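Long-range contacts in carboxylesterase (Uncultured bacterium, PDB 5GMX), which hydrolyses carboxylic esters and, as a family VIII carboxylesterase of beta-lactamase type, also acts on oxyimino cephalosporins: residues S71-M76 with Y201-P206; K181-L186 with E262-N267. All blocks are in the same frame, centred on the assembly; numbering follows the deposited sequence.

Contact 1. Residues S71-M76 with Y201-P206; sequences STTKGM and YYIGLP. With PMS (phenylmethanesulfonic acid), chain C.
Tyr201 lays its ring beneath the side chain of Met76, a selenomethionine in this model, in the first turns of helix 72-86, and this is the tight part of the contact. The Met76 chain is bent at chi2 (-58°), so it runs along one face of the ring: CG sits 4.0 Å from the Tyr201 ring centroid, over the face, in a CH-pi contact, SE stands almost on the ring normal, 4.7 Å from the same centroid, a Met-aromatic contact, and CE continues over the CE2 side of the rim. At the edge of the ring, Tyr201 OH is 3.0 Å from Thr73 OG1. Both hydroxyls have other partners, Thr69 OG1 for the tyrosine, Tyr70 O and Gly268 N for the threonine, so this buried polar spot is well satisfied. Packing slackens at Ile203, which crosses Thr73 obliquely, Ile203 CG1 to Thr73 CG2 4.0 Å. Beyond it the chain turns away through Gly204 to the solvent-exposed Pro206.

On the far side of the helix start, Ser71 OG is covalently bonded to the sulfur of PMS, consistent with a nucleophilic serine of an SxxK motif. Ser71 N gives PMS O1S a weak hydrogen bond (3.0 Å), and Trp344 N also hydrogen-bonds PMS, resembling an oxyanion hole. Lys74 NZ is held by Tyr160 OH, Ala162 O and Gly265 O.

Ile275 of helix 272-283 packs on Thr72, Met76 and Tyr201, Phe187 of helix 183-192 touches Met76 and Ile203, and strand 201-202 is an outer strand of a small antiparallel sheet, next to strand 269-270.

Contact 2. Residues K181-L186 with E262-N267; sequences KSLGQL and EVPGAN
Ser182 is the N-cap of helix 183-192, and Glu262, from the loop between helix 256-260 and strand 269-270, brings its carboxylate to that same helix end. Hydrogen bonds do most of the work. Ser182 OG accepts from Gln185 N at 3.3 Å, the capping bond, and donates to Glu262 OE1 at 2.7 Å, using the syn lone pair of that oxygen. The other oxygen, Glu262 OE2, takes the N-H of Gly184 at 2.9 Å in a nearly straight bond (163°), although the donor comes from above the carboxylate plane, 44° out of it. The extended glutamate chain reaches Gly184 where no side chain stands in the way. Facing the amino end of the helix, its negative charge should interact favourably with the helix dipole.

One water adds a bridge, accepting from Leu183 N and donating to Glu262 OE2.

Within the loop, Val263 O accepts from both Ala266 N and Asn267 N, closing a tight turn, and Asn267 OD1 receives a weak bond from Val263 N. Asn267 ND2 meanwhile reaches back to Trp258 O and Ala261 O.

Apolar packing is confined to Leu183 and Pro264, with Trp138 of helix 138-146 against both. Leu183 crosses the proline ring obliquely, and the fit is tight: Leu183 CD2 sits 3.4 Å from Pro264 CB and equally 3.4 Å from Pro264 CG.

The two contacts lie with centres about 7 Å apart and interlock along the chain: helix 183-192 of contact 2 leads into strand 201-202 of contact 1. They meet at the loop 262-267. Pro264 O packs against Thr73 CG2 at 3.2 Å, and Pro264 and Asn267 also touch Ile203. One residue on, Gly265 O probably accepts a hydrogen bond from Lys74 NZ at 2.9 Å, so the loop that Glu262 ties to a helix end also supplies a probable backbone partner for the pocket lysine. Gly265 O comes within 3.7 Å of Ser71 OG, whereas the side chain of Pro264 is about 11 Å from PMS and the Glu262 carboxylate lies at the helix cap.

Contact 1. Residues S71-M76 with Y201-P206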
loop_
_atom_site.group_PDB
_atom_site.type_symbol
_atom_site.label_atom_id
_atom_site.label_comp_id
_atom_site.label_asym_id
_atom_site.label_seq_id
_atom_site.Cartn_x
_atom_site.Cartn_y
_atom_site.Cartn_z
ATOM N N SER A 71 3.935 -0.419 -3.990
ATOM C CA SER A 71 3.969 0.058 -2.603
ATOM C C SER A 71 2.627 0.556 -2.074
ATOM O O SER A 71 2.504 0.872 -0.892
ATOM C CB SER A 71 5.015 1.153 -2.446
ATOM O OG SER A 71 6.302 0.647 -2.773
ATOM N N THR A 72 1.619 0.636 -2.936
ATOM C CA THR A 72 0.260 0.882 -2.459
ATOM C C THR A 72 -0.080 -0.187 -1.402
ATOM O O THR A 72 -0.749 0.089 -0.389
ATOM C CB THR A 72 -0.754 0.875 -3.632
ATOM O OG1 THR A 72 -0.409 1.909 -4.572
ATOM C CG2 THR A 72 -2.179 1.090 -3.131
ATOM N N THR A 73 0.445 -1.392 -1.624
ATOM C CA THR A 73 0.306 -2.510 -0.687
ATOM C C THR A 73 0.767 -2.186 0.741
ATOM O O THR A 73 0.223 -2.732 1.703
ATOM C CB THR A 73 1.093 -3.753 -1.187
ATOM O OG1 THR A 73 0.887 -3.917 -2.596
ATOM C CG2 THR A 73 0.642 -5.014 -0.469
ATOM N N LYS A 74 1.766 -1.316 0.886
ATOM C CA LYS A 74 2.285 -1.006 2.215
ATOM C C LYS A 74 1.173 -0.432 3.085
ATOM O O LYS A 74 1.081 -0.769 4.270
ATOM C CB LYS A 74 3.481 -0.041 2.141
ATOM C CG LYS A 74 4.745 -0.682 1.562
ATOM C CD LYS A 74 5.977 0.178 1.829
ATOM C CE LYS A 74 7.212 -0.460 1.229
ATOM N NZ LYS A 74 7.125 -0.448 -0.248
ATOM N N GLY A 75 0.301 0.389 2.493
ATOM C CA GLY A 75 -0.814 0.928 3.259
ATOM C C GLY A 75 -1.697 -0.193 3.795
ATOM O O GLY A 75 -2.126 -0.201 4.960
HETATM N N MSE A 76 -1.947 -1.178 2.944
HETATM C CA MSE A 76 -2.761 -2.317 3.352
HETATM C C MSE A 76 -2.105 -3.038 4.516
HETATM O O MSE A 76 -2.781 -3.376 5.510
HETATM C CB MSE A 76 -2.978 -3.268 2.181
HETATM C CG MSE A 76 -3.573 -2.569 0.967
HETATM SE SE MSE A 76 -5.295 -1.689 1.352
HETATM C CE MSE A 76 -5.628 -0.974 -0.421
ATOM N N TYR A 201 -8.873 -6.997 -3.616
ATOM C CA TYR A 201 -7.484 -6.782 -3.193
ATOM C C TYR A 201 -6.919 -8.009 -2.483
ATOM O O TYR A 201 -7.455 -8.460 -1.466
ATOM C CB TYR A 201 -7.353 -5.553 -2.281
ATOM C CG TYR A 201 -5.955 -4.975 -2.313
ATOM C CD1 TYR A 201 -4.925 -5.539 -1.574
ATOM C CD2 TYR A 201 -5.662 -3.885 -3.100
ATOM C CE1 TYR A 201 -3.635 -5.023 -1.621
ATOM C CE2 TYR A 201 -4.376 -3.360 -3.154
ATOM C CZ TYR A 201 -3.370 -3.925 -2.413
ATOM O OH TYR A 201 -2.097 -3.379 -2.481
ATOM N N TYR A 202 -5.811 -8.519 -3.010
ATOM C CA TYR A 202 -5.176 -9.725 -2.492
ATOM C C TYR A 202 -3.695 -9.501 -2.171
ATOM O O TYR A 202 -2.985 -8.824 -2.908
ATOM C CB TYR A 202 -5.272 -10.873 -3.506
ATOM C CG TYR A 202 -6.669 -11.266 -3.931
ATOM C CD1 TYR A 202 -7.359 -10.532 -4.889
ATOM C CD2 TYR A 202 -7.287 -12.396 -3.400
ATOM C CE1 TYR A 202 -8.643 -10.899 -5.282
ATOM C CE2 TYR A 202 -8.559 -12.772 -3.799
ATOM C CZ TYR A 202 -9.230 -12.020 -4.735
ATOM O OH TYR A 202 -10.500 -12.393 -5.142
ATOM N N ILE A 203 -3.239 -10.090 -1.075
ATOM C CA ILE A 203 -1.814 -10.230 -0.824
ATOM C C ILE A 203 -1.537 -11.719 -0.814
ATOM O O ILE A 203 -1.868 -12.413 0.149
ATOM C CB ILE A 203 -1.382 -9.570 0.492
ATOM C CG1 ILE A 203 -1.766 -8.085 0.487
ATOM C CG2 ILE A 203 0.129 -9.733 0.695
ATOM C CD1 ILE A 203 -1.637 -7.412 1.838
ATOM N N GLY A 204 -0.964 -12.212 -1.908
ATOM C CA GLY A 204 -0.926 -13.640 -2.163
ATOM C C GLY A 204 -2.173 -13.980 -2.959
ATOM O O GLY A 204 -3.251 -14.150 -2.390
ATOM N N LEU A 205 -2.046 -14.030 -4.280
ATOM C CA LEU A 205 -3.210 -14.240 -5.136
ATOM C C LEU A 205 -3.479 -15.730 -5.380
ATOM O O LEU A 205 -2.626 -16.433 -5.928
ATOM C CB LEU A 205 -3.018 -13.515 -6.470
ATOM C CG LEU A 205 -4.243 -13.517 -7.384
ATOM C CD1 LEU A 205 -5.327 -12.609 -6.810
ATOM C CD2 LEU A 205 -3.859 -13.102 -8.781
ATOM N N PRO A 206 -4.665 -16.217 -4.977
ATOM C CA PRO A 206 -5.056 -17.616 -5.240
ATOM C C PRO A 206 -5.050 -17.934 -6.738
ATOM O O PRO A 206 -5.444 -17.079 -7.528
ATOM C CB PRO A 206 -6.484 -17.703 -4.676
ATOM C CG PRO A 206 -6.586 -16.567 -3.691
ATOM C CD PRO A 206 -5.721 -15.470 -4.267
HETATM C C PMS C . 8.032 -0.601 -4.118
HETATM S S PMS C . 7.024 0.865 -4.046
HETATM C C1 PMS C . 9.335 -0.372 -4.863
HETATM C C2 PMS C . 9.415 -0.625 -6.226
HETATM C C3 PMS C . 10.608 -0.420 -6.907
HETATM C C4 PMS C . 11.727 0.035 -6.226
HETATM C C5 PMS C . 11.651 0.287 -4.864
HETATM C C6 PMS C . 10.459 0.080 -4.186
HETATM O O2S PMS C . 7.806 2.160 -4.028
HETATM O O1S PMS C . 6.218 1.035 -5.312
#

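Contact 2. Residues K181-L186 with E262-N267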
loop_
_atom_site.group_PDB
_atom_site.type_symbol
_atom_site.label_atom_id
_atom_site.label_comp_id
_atom_site.label_asym_id
_atom_site.label_seq_id
_atom_site.Cartn_x
_atom_site.Cartn_y
_atom_site.Cartn_z
ATOM N N LYS A 181 -1.857 -17.587 11.030
ATOM C CA LYS A 181 -2.217 -17.126 9.682
ATOM C C LYS A 181 -1.116 -16.313 9.007
ATOM O O LYS A 181 -0.331 -15.648 9.680
ATOM C CB LYS A 181 -3.500 -16.299 9.739
ATOM C CG LYS A 181 -4.718 -17.074 10.197
ATOM C CD LYS A 181 -5.695 -16.181 10.926
ATOM C CE LYS A 181 -6.874 -16.983 11.462
ATOM N NZ LYS A 181 -7.496 -17.803 10.384
ATOM N N SER A 182 -1.069 -16.350 7.680
ATOM C CA SER A 182 -0.133 -15.506 6.940
ATOM C C SER A 182 -0.606 -14.046 6.976
ATOM O O SER A 182 -1.748 -13.776 7.361
ATOM C CB SER A 182 0.006 -15.986 5.498
ATOM O OG SER A 182 -1.179 -15.717 4.774
ATOM N N LEU A 183 0.249 -13.105 6.577
ATOM C CA LEU A 183 -0.175 -11.705 6.589
ATOM C C LEU A 183 -1.327 -11.486 5.605
ATOM O O LEU A 183 -2.269 -10.747 5.899
ATOM C CB LEU A 183 0.974 -10.751 6.248
ATOM C CG LEU A 183 0.384 -9.327 6.314
ATOM C CD1 LEU A 183 0.324 -8.773 7.730
ATOM C CD2 LEU A 183 1.017 -8.350 5.379
ATOM N N GLY A 184 -1.262 -12.156 4.453
ATOM C CA GLY A 184 -2.330 -12.108 3.470
ATOM C C GLY A 184 -3.692 -12.553 3.996
ATOM O O GLY A 184 -4.726 -11.958 3.664
ATOM N N GLN A 185 -3.702 -13.602 4.812
ATOM C CA GLN A 185 -4.950 -14.098 5.383
ATOM C C GLN A 185 -5.461 -13.185 6.492
ATOM O O GLN A 185 -6.665 -13.077 6.702
ATOM C CB GLN A 185 -4.788 -15.522 5.905
ATOM C CG GLN A 185 -4.329 -16.522 4.872
ATOM C CD GLN A 185 -3.902 -17.832 5.520
ATOM O OE1 GLN A 185 -4.603 -18.366 6.385
ATOM N NE2 GLN A 185 -2.734 -18.341 5.123
ATOM N N LEU A 186 -4.550 -12.577 7.242
ATOM C CA LEU A 186 -4.944 -11.589 8.240
ATOM C C LEU A 186 -5.576 -10.379 7.557
ATOM O O LEU A 186 -6.578 -9.851 8.029
ATOM C CB LEU A 186 -3.752 -11.163 9.085
ATOM C CG LEU A 186 -3.242 -12.176 10.095
ATOM C CD1 LEU A 186 -1.895 -11.719 10.668
ATOM C CD2 LEU A 186 -4.287 -12.354 11.204
ATOM N N GLU A 262 3.685 -13.949 -0.879
ATOM C CA GLU A 262 3.303 -12.808 -0.062
ATOM C C GLU A 262 4.502 -11.880 0.120
ATOM O O GLU A 262 5.437 -12.184 0.852
ATOM C CB GLU A 262 2.729 -13.256 1.280
ATOM C CG GLU A 262 1.400 -13.966 1.110
ATOM C CD GLU A 262 0.621 -14.090 2.401
ATOM O OE1 GLU A 262 -0.440 -14.762 2.384
ATOM O OE2 GLU A 262 1.043 -13.494 3.416
ATOM N N VAL A 263 4.480 -10.772 -0.614
ATOM C CA VAL A 263 5.503 -9.735 -0.510
ATOM C C VAL A 263 4.783 -8.421 -0.273
ATOM O O VAL A 263 4.643 -7.607 -1.187
ATOM C CB VAL A 263 6.373 -9.644 -1.785
ATOM C CG1 VAL A 263 7.599 -8.764 -1.541
ATOM C CG2 VAL A 263 6.822 -11.033 -2.221
ATOM N N PRO A 264 4.319 -8.209 0.964
ATOM C CA PRO A 264 3.385 -7.124 1.296
ATOM C C PRO A 264 3.968 -5.707 1.169
ATOM O O PRO A 264 3.246 -4.735 1.372
ATOM C CB PRO A 264 3.009 -7.427 2.751
ATOM C CG PRO A 264 3.384 -8.884 2.964
ATOM C CD PRO A 264 4.608 -9.065 2.126
ATOM N N GLY A 265 5.249 -5.579 0.844
ATOM C CA GLY A 265 5.771 -4.267 0.517
ATOM C C GLY A 265 5.493 -3.877 -0.932
ATOM O O GLY A 265 5.622 -2.710 -1.294
ATOM N N ALA A 266 5.116 -4.841 -1.773
ATOM C CA ALA A 266 5.132 -4.581 -3.212
ATOM C C ALA A 266 4.246 -5.448 -4.113
ATOM O O ALA A 266 4.141 -5.154 -5.300
ATOM C CB ALA A 266 6.574 -4.680 -3.711
ATOM N N ASN A 267 3.618 -6.504 -3.611
ATOM C CA ASN A 267 2.972 -7.401 -4.567
ATOM C C ASN A 267 1.459 -7.536 -4.432
ATOM O O ASN A 267 0.873 -8.517 -4.888
ATOM C CB ASN A 267 3.633 -8.785 -4.516
ATOM C CG ASN A 267 3.019 -9.710 -3.491
ATOM O OD1 ASN A 267 2.586 -9.291 -2.410
ATOM N ND2 ASN A 267 2.976 -10.997 -3.835
HETATM O O HOH W 1 2.770 -13.852 5.692
#